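Long-range contacts in ribonuclease P protein component 3 (Thermococcus kodakarensis KOD1, PDB 3WYZ), which is predicted to act as a protein subunit of ribonuclease P, the RNA-based enzyme that trims the 5' ends of precursor tRNAs: residues E25-E33 with E184-M192; F8-M16 with R206-V217. All coordinates share one frame; numbering follows the deposited sequence.

Contact 1: E25-E33 with E184-M192; sequences ELASDWFDE and EVRGPRDLM
Phe31 and Trp30, standing where helix 21-30 gives way to the loop before strand 33-41, set two aromatic rings against the turn that leads into helix 188-198, joining an early and a late part of the TIM-barrel-like fold. Phe31 sits at the centre. Pro188 lies over one face of its ring, a CH-pi contact with Pro188 CG 4.1 Å from the ring centroid and 26° off the normal. The rim of the same ring meets the backbone: Arg186 O comes up at the edge, in plane, 3.3 Å from Phe31 CZ, so the ring's slightly positive C-H border faces a carbonyl oxygen. Leu191 reaches that corner obliquely, CD1 lying 3.5 Å from Phe31 CZ.

Trp30 handles the other half. Its six-membered ring crosses Val185 at a slant, CZ3 resting 3.4 Å from Val185 CG1, while Trp30 CE3 lies beside the Arg186-Gly187 peptide, approaching it obliquely. Val185 can serve two partners because CG1 stands anti to its own backbone N (chi1 -177°): the same methyl also meets Ala27 CB, at 3.7 Å. With Trp30 CG anti to its carbonyl carbon (chi1 -51°), the indole keeps one face above Leu26 O.

Further out, the backbone sets these groups in place. The bond from Phe31 N to Ala27 O ties the residue back to helix 21-30, and Gly187, at the N-cap position, starts the next helix, its O accepting from Leu191 N. Phe31 and Pro188 also touch Phe13, and Leu191 rests on Leu209 of helix 202-209; Arg186 turns its guanidinium back to Trp183 O. Beside the aromatic pair, Pro188 CG comes to 3.5 Å from Trp30 O.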
loop_
_atom_site.group_PDB
_atom_site.type_symbol
_atom_site.label_atom_id
_atom_site.label_comp_id
_atom_site.label_asym_id
_atom_site.label_seq_id
_atom_site.Cartn_x
_atom_site.Cartn_y
_atom_site.Cartn_z
ATOM N N GLU A 25 -5.626 12.833 -10.987
ATOM C CA GLU A 25 -5.805 13.269 -12.378
ATOM C C GLU A 25 -4.490 13.225 -13.159
ATOM O O GLU A 25 -4.477 12.907 -14.351
ATOM C CB GLU A 25 -6.405 14.675 -12.441
ATOM C CG GLU A 25 -6.927 15.083 -13.827
ATOM C CD GLU A 25 -5.906 15.803 -14.706
ATOM O OE1 GLU A 25 -6.255 16.154 -15.860
ATOM O OE2 GLU A 25 -4.760 16.030 -14.252
ATOM N N LEU A 26 -3.389 13.545 -12.485
ATOM C CA LEU A 26 -2.066 13.501 -13.100
ATOM C C LEU A 26 -1.621 12.066 -13.374
ATOM O O LEU A 26 -1.184 11.747 -14.478
ATOM C CB LEU A 26 -1.048 14.218 -12.204
ATOM C CG LEU A 26 0.392 14.315 -12.715
ATOM C CD1 LEU A 26 0.437 14.923 -14.108
ATOM C CD2 LEU A 26 1.250 15.120 -11.739
ATOM N N ALA A 27 -1.748 11.207 -12.366
ATOM C CA ALA A 27 -1.360 9.797 -12.483
ATOM C C ALA A 27 -2.167 9.018 -13.525
ATOM O O ALA A 27 -1.669 8.037 -14.082
ATOM C CB ALA A 27 -1.477 9.109 -11.129
ATOM N N SER A 28 -3.404 9.449 -13.788
ATOM C CA SER A 28 -4.268 8.761 -14.758
ATOM C C SER A 28 -3.712 8.751 -16.195
ATOM O O SER A 28 -4.085 7.896 -16.999
ATOM C CB SER A 28 -5.669 9.370 -14.740
ATOM O OG SER A 28 -5.638 10.737 -15.131
ATOM N N ASP A 29 -2.830 9.700 -16.513
ATOM C CA ASP A 29 -2.128 9.706 -17.800
ATOM C C ASP A 29 -1.032 8.644 -17.869
ATOM O O ASP A 29 -0.830 8.026 -18.912
ATOM C CB ASP A 29 -1.482 11.072 -18.061
ATOM C CG ASP A 29 -2.484 12.153 -18.404
ATOM O OD1 ASP A 29 -3.656 11.846 -18.703
ATOM O OD2 ASP A 29 -2.082 13.333 -18.385
ATOM N N TRP A 30 -0.314 8.457 -16.764
ATOM C CA TRP A 30 0.865 7.583 -16.747
ATOM C C TRP A 30 0.542 6.118 -16.431
ATOM O O TRP A 30 1.306 5.227 -16.800
ATOM C CB TRP A 30 1.903 8.089 -15.738
ATOM C CG TRP A 30 2.259 9.537 -15.885
ATOM C CD1 TRP A 30 2.187 10.290 -17.017
ATOM C CD2 TRP A 30 2.772 10.399 -14.861
ATOM N NE1 TRP A 30 2.604 11.570 -16.761
ATOM C CE2 TRP A 30 2.979 11.664 -15.446
ATOM C CE3 TRP A 30 3.081 10.224 -13.503
ATOM C CZ2 TRP A 30 3.475 12.758 -14.721
ATOM C CZ3 TRP A 30 3.571 11.309 -12.783
ATOM C CH2 TRP A 30 3.759 12.562 -13.393
ATOM N N PHE A 31 -0.565 5.874 -15.730
ATOM C CA PHE A 31 -0.942 4.518 -15.325
ATOM C C PHE A 31 -2.266 4.106 -15.951
ATOM O O PHE A 31 -3.127 4.945 -16.211
ATOM C CB PHE A 31 -1.027 4.427 -13.803
ATOM C CG PHE A 31 0.286 4.651 -13.114
ATOM C CD1 PHE A 31 0.681 5.935 -12.737
ATOM C CD2 PHE A 31 1.141 3.583 -12.852
ATOM C CE1 PHE A 31 1.897 6.147 -12.106
ATOM C CE2 PHE A 31 2.362 3.790 -12.227
ATOM C CZ PHE A 31 2.741 5.073 -11.852
ATOM N N ASP A 32 -2.417 2.807 -16.186
ATOM C CA ASP A 32 -3.633 2.256 -16.781
ATOM C C ASP A 32 -4.813 2.241 -15.812
ATOM O O ASP A 32 -5.966 2.354 -16.231
ATOM C CB ASP A 32 -3.366 0.848 -17.304
ATOM C CG ASP A 32 -2.404 0.843 -18.471
ATOM O OD1 ASP A 32 -1.198 1.091 -18.260
ATOM O OD2 ASP A 32 -2.863 0.604 -19.605
ATOM N N GLU A 33 -4.520 2.075 -14.525
ATOM C CA GLU A 33 -5.525 2.178 -13.472
ATOM C C GLU A 33 -4.933 2.943 -12.304
ATOM O O GLU A 33 -3.756 2.778 -11.980
ATOM C CB GLU A 33 -5.959 0.795 -12.990
ATOM C CG GLU A 33 -6.437 -0.141 -14.087
ATOM C CD GLU A 33 -7.015 -1.439 -13.541
ATOM O OE1 GLU A 33 -7.924 -1.368 -12.681
ATOM O OE2 GLU A 33 -6.564 -2.527 -13.980
ATOM N N GLU A 184 4.302 14.413 -5.563
ATOM C CA GLU A 184 4.787 13.105 -5.117
ATOM C C GLU A 184 4.445 11.952 -6.075
ATOM O O GLU A 184 4.865 10.818 -5.848
ATOM C CB GLU A 184 4.240 12.799 -3.720
ATOM C CG GLU A 184 4.639 13.827 -2.672
ATOM C CD GLU A 184 4.182 13.462 -1.275
ATOM O OE1 GLU A 184 3.441 12.469 -1.117
ATOM O OE2 GLU A 184 4.564 14.174 -0.323
ATOM N N VAL A 185 3.690 12.235 -7.136
ATOM C CA VAL A 185 3.362 11.225 -8.141
ATOM C C VAL A 185 4.562 11.025 -9.067
ATOM O O VAL A 185 5.107 11.987 -9.591
ATOM C CB VAL A 185 2.134 11.639 -8.984
ATOM C CG1 VAL A 185 1.756 10.553 -9.979
ATOM C CG2 VAL A 185 0.945 11.942 -8.081
ATOM N N ARG A 186 4.960 9.771 -9.262
ATOM C CA ARG A 186 6.058 9.426 -10.167
ATOM C C ARG A 186 5.584 8.366 -11.160
ATOM O O ARG A 186 4.716 7.552 -10.851
ATOM C CB ARG A 186 7.258 8.885 -9.385
ATOM C CG ARG A 186 7.807 9.803 -8.300
ATOM C CD ARG A 186 8.692 10.925 -8.833
ATOM N NE ARG A 186 8.067 12.243 -8.689
ATOM C CZ ARG A 186 7.870 13.124 -9.674
ATOM N NH1 ARG A 186 7.284 14.285 -9.397
ATOM N NH2 ARG A 186 8.250 12.871 -10.930
ATOM N N GLY A 187 6.170 8.375 -12.351
ATOM C CA GLY A 187 5.763 7.463 -13.417
ATOM C C GLY A 187 6.184 6.027 -13.158
ATOM O O GLY A 187 7.006 5.774 -12.277
ATOM N N PRO A 188 5.630 5.075 -13.936
ATOM C CA PRO A 188 5.943 3.654 -13.775
ATOM C C PRO A 188 7.440 3.361 -13.769
ATOM O O PRO A 188 7.908 2.592 -12.938
ATOM C CB PRO A 188 5.288 3.000 -14.997
ATOM C CG PRO A 188 4.212 3.934 -15.414
ATOM C CD PRO A 188 4.693 5.312 -15.053
ATOM N N ARG A 189 8.174 3.988 -14.686
ATOM C CA ARG A 189 9.610 3.772 -14.813
ATOM C C ARG A 189 10.364 4.186 -13.546
ATOM O O ARG A 189 11.299 3.509 -13.136
ATOM C CB ARG A 189 10.141 4.526 -16.036
ATOM C CG ARG A 189 11.556 4.147 -16.439
ATOM C CD ARG A 189 11.943 4.778 -17.770
ATOM N NE ARG A 189 11.461 4.005 -18.919
ATOM C CZ ARG A 189 10.343 4.246 -19.610
ATOM N NH1 ARG A 189 9.531 5.256 -19.298
ATOM N NH2 ARG A 189 10.033 3.464 -20.639
ATOM N N ASP A 190 9.944 5.284 -12.925
ATOM C CA ASP A 190 10.548 5.737 -11.670
ATOM C C ASP A 190 10.175 4.836 -10.498
ATOM O O ASP A 190 11.009 4.579 -9.627
ATOM C CB ASP A 190 10.156 7.184 -11.348
ATOM C CG ASP A 190 10.872 8.202 -12.237
ATOM O OD1 ASP A 190 11.376 7.795 -13.315
ATOM O OD2 ASP A 190 10.922 9.404 -11.858
ATOM N N LEU A 191 8.931 4.363 -10.465
ATOM C CA LEU A 191 8.505 3.454 -9.401
ATOM C C LEU A 191 9.251 2.124 -9.484
ATOM O O LEU A 191 9.556 1.524 -8.462
ATOM C CB LEU A 191 6.991 3.224 -9.450
ATOM C CG LEU A 191 6.088 4.421 -9.121
ATOM C CD1 LEU A 191 4.646 3.964 -9.100
ATOM C CD2 LEU A 191 6.453 5.066 -7.791
ATOM N N MET A 192 9.553 1.680 -10.699
ATOM C CA MET A 192 10.335 0.462 -10.908
ATOM C C MET A 192 11.804 0.653 -10.519
ATOM O O MET A 192 12.469 -0.301 -10.108
ATOM C CB MET A 192 10.221 -0.004 -12.362
ATOM C CG MET A 192 8.847 -0.553 -12.702
ATOM S SD MET A 192 8.718 -1.285 -14.345
ATOM C CE MET A 192 9.110 0.111 -15.400
#

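Contact 2: F8-M16 with R206-V217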
loop_
_atom_site.group_PDB
_atom_site.type_symbol
_atom_site.label_atom_id
_atom_site.label_comp_id
_atom_site.label_asym_id
_atom_site.label_seq_id
_atom_site.Cartn_x
_atom_site.Cartn_y
_atom_site.Cartn_z
ATOM N N PHE A 8 -0.123 -11.686 -21.667
ATOM C CA PHE A 8 -0.760 -10.389 -21.297
ATOM C C PHE A 8 0.147 -9.218 -21.639
ATOM O O PHE A 8 1.349 -9.389 -21.826
ATOM C CB PHE A 8 -1.084 -10.351 -19.804
ATOM C CG PHE A 8 -1.892 -9.155 -19.400
ATOM C CD1 PHE A 8 -3.271 -9.145 -19.565
ATOM C CD2 PHE A 8 -1.275 -8.022 -18.890
ATOM C CE1 PHE A 8 -4.024 -8.037 -19.207
ATOM C CE2 PHE A 8 -2.022 -6.911 -18.527
ATOM C CZ PHE A 8 -3.399 -6.919 -18.684
ATOM N N SER A 9 -0.441 -8.029 -21.719
ATOM C CA SER A 9 0.320 -6.808 -21.955
ATOM C C SER A 9 1.584 -6.765 -21.088
ATOM O O SER A 9 1.570 -7.142 -19.910
ATOM C CB SER A 9 -0.549 -5.566 -21.698
ATOM O OG SER A 9 -0.216 -4.503 -22.579
ATOM N N ARG A 10 2.674 -6.314 -21.698
ATOM C CA ARG A 10 3.957 -6.188 -21.018
ATOM C C ARG A 10 4.084 -4.811 -20.360
ATOM O O ARG A 10 4.652 -4.679 -19.281
ATOM C CB ARG A 10 5.100 -6.416 -22.013
ATOM C CG ARG A 10 6.100 -7.465 -21.558
ATOM C CD ARG A 10 7.117 -7.787 -22.646
ATOM N NE ARG A 10 8.254 -6.872 -22.617
ATOM C CZ ARG A 10 9.186 -6.860 -21.666
ATOM N NH1 ARG A 10 10.185 -5.985 -21.729
ATOM N NH2 ARG A 10 9.126 -7.713 -20.645
ATOM N N ASP A 11 3.549 -3.783 -21.008
ATOM C CA ASP A 11 3.662 -2.426 -20.484
ATOM C C ASP A 11 2.359 -1.941 -19.869
ATOM O O ASP A 11 1.845 -0.894 -20.239
ATOM C CB ASP A 11 4.123 -1.471 -21.589
ATOM C CG ASP A 11 5.564 -1.702 -21.991
ATOM O OD1 ASP A 11 6.263 -2.473 -21.294
ATOM O OD2 ASP A 11 6.001 -1.109 -23.002
ATOM N N TYR A 12 1.838 -2.702 -18.914
ATOM C CA TYR A 12 0.612 -2.338 -18.219
ATOM C C TYR A 12 0.956 -1.973 -16.774
ATOM O O TYR A 12 1.615 -2.746 -16.084
ATOM C CB TYR A 12 -0.379 -3.500 -18.267
ATOM C CG TYR A 12 -1.766 -3.130 -17.799
ATOM C CD1 TYR A 12 -2.118 -3.231 -16.449
ATOM C CD2 TYR A 12 -2.727 -2.670 -18.697
ATOM C CE1 TYR A 12 -3.388 -2.884 -16.010
ATOM C CE2 TYR A 12 -3.997 -2.320 -18.265
ATOM C CZ TYR A 12 -4.320 -2.428 -16.923
ATOM O OH TYR A 12 -5.574 -2.079 -16.490
ATOM N N PHE A 13 0.510 -0.805 -16.315
ATOM C CA PHE A 13 0.912 -0.287 -15.002
ATOM C C PHE A 13 -0.273 0.198 -14.172
ATOM O O PHE A 13 -1.163 0.856 -14.692
ATOM C CB PHE A 13 1.917 0.855 -15.182
ATOM C CG PHE A 13 3.126 0.472 -15.993
ATOM C CD1 PHE A 13 4.046 -0.450 -15.500
ATOM C CD2 PHE A 13 3.342 1.020 -17.251
ATOM C CE1 PHE A 13 5.156 -0.812 -16.242
ATOM C CE2 PHE A 13 4.453 0.667 -17.997
ATOM C CZ PHE A 13 5.359 -0.253 -17.494
ATOM N N VAL A 14 -0.263 -0.121 -12.877
ATOM C CA VAL A 14 -1.346 0.246 -11.956
ATOM C C VAL A 14 -0.790 1.008 -10.749
ATOM O O VAL A 14 0.175 0.578 -10.133
ATOM C CB VAL A 14 -2.096 -0.993 -11.451
ATOM C CG1 VAL A 14 -3.152 -0.608 -10.415
ATOM C CG2 VAL A 14 -2.728 -1.746 -12.619
ATOM N N GLU A 15 -1.402 2.143 -10.424
ATOM C CA GLU A 15 -1.027 2.909 -9.233
ATOM C C GLU A 15 -2.039 2.605 -8.133
ATOM O O GLU A 15 -3.198 2.981 -8.238
ATOM C CB GLU A 15 -0.979 4.403 -9.561
ATOM C CG GLU A 15 -0.768 5.347 -8.382
ATOM C CD GLU A 15 0.333 4.917 -7.428
ATOM O OE1 GLU A 15 0.047 4.107 -6.532
ATOM O OE2 GLU A 15 1.475 5.415 -7.552
ATOM N N MET A 16 -1.578 1.915 -7.090
ATOM C CA MET A 16 -2.445 1.367 -6.049
ATOM C C MET A 16 -2.817 2.341 -4.941
ATOM O O MET A 16 -3.752 2.078 -4.195
ATOM C CB MET A 16 -1.784 0.148 -5.403
ATOM C CG MET A 16 -1.676 -1.065 -6.303
ATOM S SD MET A 16 -3.284 -1.689 -6.795
ATOM C CE MET A 16 -3.802 -2.547 -5.304
ATOM N N ARG A 206 8.588 -4.875 -12.487
ATOM C CA ARG A 206 7.473 -4.783 -13.428
ATOM C C ARG A 206 6.217 -5.461 -12.882
ATOM O O ARG A 206 5.118 -4.925 -13.011
ATOM C CB ARG A 206 7.869 -5.415 -14.768
ATOM C CG ARG A 206 6.856 -5.252 -15.890
ATOM C CD ARG A 206 7.273 -6.028 -17.134
ATOM N NE ARG A 206 8.577 -5.596 -17.632
ATOM C CZ ARG A 206 8.800 -4.473 -18.318
ATOM N NH1 ARG A 206 7.804 -3.634 -18.612
ATOM N NH2 ARG A 206 10.037 -4.181 -18.715
ATOM N N ALA A 207 6.381 -6.641 -12.286
ATOM C CA ALA A 207 5.246 -7.384 -11.722
ATOM C C ALA A 207 4.594 -6.658 -10.550
ATOM O O ALA A 207 3.386 -6.788 -10.341
ATOM C CB ALA A 207 5.670 -8.778 -11.297
ATOM N N SER A 208 5.382 -5.887 -9.802
ATOM C CA SER A 208 4.864 -5.084 -8.693
ATOM C C SER A 208 3.938 -3.935 -9.128
ATOM O O SER A 208 3.169 -3.417 -8.313
ATOM C CB SER A 208 6.021 -4.532 -7.857
ATOM O OG SER A 208 6.769 -5.592 -7.283
ATOM N N LEU A 209 4.022 -3.520 -10.389
ATOM C CA LEU A 209 3.105 -2.522 -10.946
ATOM C C LEU A 209 2.071 -3.121 -11.904
ATOM O O LEU A 209 1.100 -2.459 -12.262
ATOM C CB LEU A 209 3.890 -1.437 -11.679
ATOM C CG LEU A 209 4.787 -0.530 -10.836
ATOM C CD1 LEU A 209 5.505 0.455 -11.746
ATOM C CD2 LEU A 209 3.991 0.203 -9.760
ATOM N N ASN A 210 2.270 -4.372 -12.306
ATOM C CA ASN A 210 1.439 -4.994 -13.333
ATOM C C ASN A 210 0.654 -6.167 -12.752
ATOM O O ASN A 210 -0.545 -6.045 -12.462
ATOM C CB ASN A 210 2.329 -5.422 -14.511
ATOM C CG ASN A 210 1.545 -5.968 -15.693
ATOM O OD1 ASN A 210 0.393 -6.387 -15.569
ATOM N ND2 ASN A 210 2.179 -5.967 -16.860
ATOM N N PHE A 211 1.339 -7.285 -12.537
ATOM C CA PHE A 211 0.680 -8.543 -12.193
ATOM C C PHE A 211 0.022 -8.544 -10.816
ATOM O O PHE A 211 -1.113 -8.993 -10.675
ATOM C CB PHE A 211 1.681 -9.694 -12.299
ATOM C CG PHE A 211 1.131 -11.007 -11.850
ATOM C CD1 PHE A 211 0.231 -11.704 -12.645
ATOM C CD2 PHE A 211 1.506 -11.549 -10.627
ATOM C CE1 PHE A 211 -0.287 -12.921 -12.231
ATOM C CE2 PHE A 211 0.993 -12.763 -10.209
ATOM C CZ PHE A 211 0.093 -13.449 -11.010
ATOM N N TYR A 212 0.730 -8.060 -9.802
ATOM C CA TYR A 212 0.219 -8.116 -8.431
ATOM C C TYR A 212 -0.937 -7.161 -8.148
ATOM O O TYR A 212 -1.862 -7.533 -7.432
ATOM C CB TYR A 212 1.346 -7.918 -7.418
ATOM C CG TYR A 212 2.252 -9.122 -7.317
ATOM C CD1 TYR A 212 1.814 -10.295 -6.713
ATOM C CD2 TYR A 212 3.533 -9.099 -7.853
ATOM C CE1 TYR A 212 2.635 -11.403 -6.629
ATOM C CE2 TYR A 212 4.356 -10.207 -7.782
ATOM C CZ TYR A 212 3.907 -11.354 -7.168
ATOM O OH TYR A 212 4.733 -12.452 -7.093
ATOM N N PRO A 213 -0.890 -5.930 -8.687
ATOM C CA PRO A 213 -2.067 -5.066 -8.603
ATOM C C PRO A 213 -3.309 -5.666 -9.288
ATOM O O PRO A 213 -4.422 -5.519 -8.775
ATOM C CB PRO A 213 -1.607 -3.798 -9.318
ATOM C CG PRO A 213 -0.146 -3.746 -9.052
ATOM C CD PRO A 213 0.298 -5.179 -9.132
ATOM N N ARG A 214 -3.113 -6.340 -10.422
ATOM C CA ARG A 214 -4.204 -7.032 -11.128
ATOM C C ARG A 214 -4.890 -8.108 -10.277
ATOM O O ARG A 214 -6.076 -8.383 -10.449
ATOM C CB ARG A 214 -3.689 -7.669 -12.420
ATOM C CG ARG A 214 -3.492 -6.700 -13.580
ATOM C CD ARG A 214 -2.551 -7.277 -14.640
ATOM N NE ARG A 214 -2.840 -8.681 -14.943
ATOM C CZ ARG A 214 -1.985 -9.542 -15.500
ATOM N NH1 ARG A 214 -0.755 -9.171 -15.847
ATOM N NH2 ARG A 214 -2.370 -10.794 -15.716
ATOM N N THR A 215 -4.137 -8.717 -9.368
ATOM C CA THR A 215 -4.664 -9.722 -8.441
ATOM C C THR A 215 -5.612 -9.138 -7.385
ATOM O O THR A 215 -6.356 -9.880 -6.741
ATOM C CB THR A 215 -3.486 -10.456 -7.753
ATOM O OG1 THR A 215 -2.680 -11.081 -8.761
ATOM C CG2 THR A 215 -3.954 -11.516 -6.765
ATOM N N ILE A 216 -5.576 -7.817 -7.207
ATOM C CA ILE A 216 -6.337 -7.127 -6.156
ATOM C C ILE A 216 -7.467 -6.247 -6.706
ATOM O O ILE A 216 -8.580 -6.258 -6.169
ATOM C CB ILE A 216 -5.397 -6.228 -5.314
ATOM C CG1 ILE A 216 -4.240 -7.056 -4.745
ATOM C CG2 ILE A 216 -6.165 -5.534 -4.193
ATOM C CD1 ILE A 216 -3.054 -6.227 -4.301
ATOM N N VAL A 217 -7.168 -5.479 -7.758
ATOM C CA VAL A 217 -8.069 -4.425 -8.238
ATOM C C VAL A 217 -9.316 -4.907 -8.974
ATOM O O VAL A 217 -10.195 -4.100 -9.263
ATOM C CB VAL A 217 -7.359 -3.412 -9.170
ATOM C CG1 VAL A 217 -6.237 -2.689 -8.432
ATOM C CG2 VAL A 217 -6.879 -4.081 -10.456
#
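Asn210 has CG anti to its backbone N (chi1 -175°), which carries the amide to the loop 8-13, beside Ser9 and Tyr12, and Arg214 bends at chi3 to bring its guanidinium flat onto Phe8. That stack is a cation-pi contact, Arg214 CZ 3.9 Å from the ring centroid with the planes 26° apart, although Phe8 is poorly ordered. Asn210 OD1 accepts a nearly straight bond from Arg214 NH1 (3.0 Å), lying in the guanidinium plane, though NH1 stands above the plane of the amide carbonyl; ND2 bonds weakly to Ser9 O. With an alanine at Arg214, Phe8 would probably lose its stacking partner and the Asn210 amide would be freer to turn. Arg206 NH1 pairs with Asp11 OD1 in a 3.3 Å salt bridge and bonds weakly to Arg10 O.

The firm backbone link is Val14 N to Leu209 O, 2.8 Å and in the carbonyl plane. Beyond it, Val14 CB packs on Pro213 CB at 3.6 Å, and Met16 SD lies 3.5 Å from Val217 CG1. In this TIM-barrel-like fold the weakly bonded C-terminal helix 211-217 packs at 62° to strand 14-16, part of the sheet's first strand, with Val217 reaching strand 33-41, Met16 touching Phe174 of strand 173-176, and Leu209 against helix 188-198.

How the contacts relate
Both contacts join the start of the chain to its last helices, and contact 1 is nested within the loop that contact 2 closes. Neither is wholly core: each pairs buried apolar residues with exposed ones. Contact 1 is mainly aromatic and aliphatic packing between one helix with its following loop and the turn into another, whereas contact 2 grades from charged and amide groups at the exposed N-terminal loop to apolar packing beside the sheet. They meet directly. Asp32 N lies 2.8 Å from Phe13 O, a probable hydrogen bond, and Tyr12 OH binds Glu33 OE2, linking strands 14-18 and 33-41 near their starts. Pro188 O touches Leu209 CD1, where consecutive helices 188-198 and 202-209 meet, one from each contact.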